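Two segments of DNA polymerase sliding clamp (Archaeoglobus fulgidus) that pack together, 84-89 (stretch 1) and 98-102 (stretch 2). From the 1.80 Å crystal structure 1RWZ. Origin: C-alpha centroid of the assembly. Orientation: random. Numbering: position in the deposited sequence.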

# COMPACT_ATOMS: atom_id res chain seq x y z
N LYS A 84 19.22 0.74 0.66
CA LYS A 84 20.40 -0.13 0.63
C LYS A 84 21.48 0.31 -0.36
O LYS A 84 22.51 -0.35 -0.49
CB LYS A 84 19.97 -1.57 0.34
CG LYS A 84 19.21 -2.21 1.50
CD LYS A 84 18.89 -3.67 1.21
CE LYS A 84 18.29 -4.34 2.44
NZ LYS A 84 18.03 -5.79 2.19
N ASP A 85 21.23 1.40 -1.07
CA ASP A 85 22.21 1.92 -2.02
C ASP A 85 23.24 2.71 -1.21
O ASP A 85 22.93 3.20 -0.12
CB ASP A 85 21.55 2.91 -2.99
CG ASP A 85 20.80 2.23 -4.12
OD1 ASP A 85 19.92 2.90 -4.71
OD2 ASP A 85 21.10 1.06 -4.42
N LEU A 86 24.46 2.81 -1.72
CA LEU A 86 25.47 3.64 -1.07
C LEU A 86 25.43 4.89 -1.93
O LEU A 86 25.38 4.79 -3.16
CB LEU A 86 26.87 3.02 -1.13
CG LEU A 86 27.30 2.10 0.02
CD1 LEU A 86 28.80 1.85 -0.09
CD2 LEU A 86 26.97 2.75 1.36
N VAL A 87 25.43 6.06 -1.31
CA VAL A 87 25.38 7.30 -2.07
C VAL A 87 26.60 8.15 -1.84
O VAL A 87 27.04 8.33 -0.70
CB VAL A 87 24.14 8.13 -1.68
CG1 VAL A 87 23.98 9.31 -2.64
CG2 VAL A 87 22.90 7.25 -1.69
N GLU A 88 27.16 8.69 -2.92
CA GLU A 88 28.33 9.55 -2.82
C GLU A 88 27.90 10.98 -3.16
O GLU A 88 27.19 11.21 -4.14
CB GLU A 88 29.44 9.09 -3.77
CG GLU A 88 30.69 9.96 -3.76
CD GLU A 88 31.84 9.36 -4.57
OE1 GLU A 88 31.56 8.60 -5.52
OE2 GLU A 88 33.01 9.66 -4.27
N LEU A 89 28.32 11.93 -2.33
CA LEU A 89 28.00 13.34 -2.56
C LEU A 89 29.32 14.02 -2.87
O LEU A 89 30.29 13.86 -2.13
CB LEU A 89 27.37 13.97 -1.32
CG LEU A 89 26.08 13.36 -0.79
CD1 LEU A 89 25.62 14.14 0.44
CD2 LEU A 89 25.00 13.38 -1.87
N LYS A 98 27.04 16.83 -6.90
CA LYS A 98 26.88 15.57 -7.61
C LYS A 98 26.39 14.52 -6.62
O LYS A 98 26.91 14.43 -5.50
CB LYS A 98 28.20 15.10 -8.22
CG LYS A 98 28.73 15.98 -9.34
CD LYS A 98 29.99 15.37 -9.94
CE LYS A 98 30.55 16.24 -11.06
NZ LYS A 98 31.80 15.66 -11.63
N VAL A 99 25.38 13.76 -7.01
CA VAL A 99 24.83 12.71 -6.17
C VAL A 99 24.94 11.42 -6.97
O VAL A 99 24.27 11.27 -7.99
CB VAL A 99 23.35 12.98 -5.83
CG1 VAL A 99 22.81 11.90 -4.91
CG2 VAL A 99 23.22 14.35 -5.19
N LYS A 100 25.78 10.51 -6.51
CA LYS A 100 25.97 9.25 -7.22
C LYS A 100 25.53 8.03 -6.43
O LYS A 100 25.85 7.90 -5.25
CB LYS A 100 27.44 9.09 -7.62
CG LYS A 100 27.99 10.25 -8.43
CD LYS A 100 29.27 9.86 -9.14
CE LYS A 100 30.35 9.43 -8.17
NZ LYS A 100 31.55 8.91 -8.89
N PHE A 101 24.80 7.15 -7.10
CA PHE A 101 24.32 5.92 -6.48
C PHE A 101 24.00 4.94 -7.61
O PHE A 101 23.51 5.34 -8.66
CB PHE A 101 23.08 6.20 -5.62
CG PHE A 101 21.94 6.81 -6.37
CD1 PHE A 101 20.94 6.01 -6.92
CD2 PHE A 101 21.85 8.19 -6.53
CE1 PHE A 101 19.87 6.57 -7.61
CE2 PHE A 101 20.79 8.76 -7.22
CZ PHE A 101 19.79 7.95 -7.77
N GLY A 102 24.30 3.66 -7.40
CA GLY A 102 24.05 2.69 -8.44
C GLY A 102 24.83 3.13 -9.67
O GLY A 102 26.00 3.49 -9.57
O HOH W 1 24.66 2.54 -4.85
O HOH W 2 26.83 3.25 -5.22
O HOH W 3 33.68 9.46 -7.71

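The two stretches are neighbouring antiparallel strands, 86-89 and 98-101, with axes 4.7 Å apart at closest approach. Together they bury 381 Å².

Backbone hydrogen bonds set the register. Glu-88 and Lys-100 form a hydrogen-bonded pair: Glu-88 N donates to Lys-100 O at 2.8 Å, and Lys-100 N donates to Glu-88 O at 2.8 Å. Both bonds are nearly straight. Leu-89 and Val-99 form the adjacent non-hydrogen-bonded pair. CA-H...O contacts supplement the ladder, from Val-87 CA to Lys-100 O (3.3 Å), Leu-89 CA to Lys-98 O (3.3 Å) and Val-99 CA to Glu-88 O (3.5 Å).

Two waters extend the link where the direct bonding stops. Water 1 donates to Leu-86 O (2.9 Å) and accepts from Gly-102 N (2.8 Å). Water 2 also donates to Leu-86 O (3.0 Å), but its bond from Gly-102 N is weak (3.4 Å). Gly-102 has a positive phi, which favours glycine.

Charged side chains lie on the sheet face of Glu-88 and Lys-100. Glu-88 is extended, with chi1 and chi2 both t. Lys-100 bends through m at chi1 and chi3. A salt bridge joins Glu-88 OE1 to Lys-100 NZ at 3.4 Å. Water 3 spans the same groups, donating to Glu-88 OE1 (3.2 Å) and accepting from Lys-100 NZ (2.5 Å). Both residues are partly exposed, which suits their charge.

Apolar contacts involve the buried residues. Val-87 CG1 meets Val-99 CG1 at 3.6 Å, and Leu-89 CD2 meets Val-99 CG2 at 3.9 Å. Val-87 CG2 lies 4.1 Å from Phe-101 CB. The branched aliphatic side chains pack closely without needing polar partners. The Phe-101 ring leads away from stretch 1, yet its CD1 remains 3.9 Å from Asp-85 OD1.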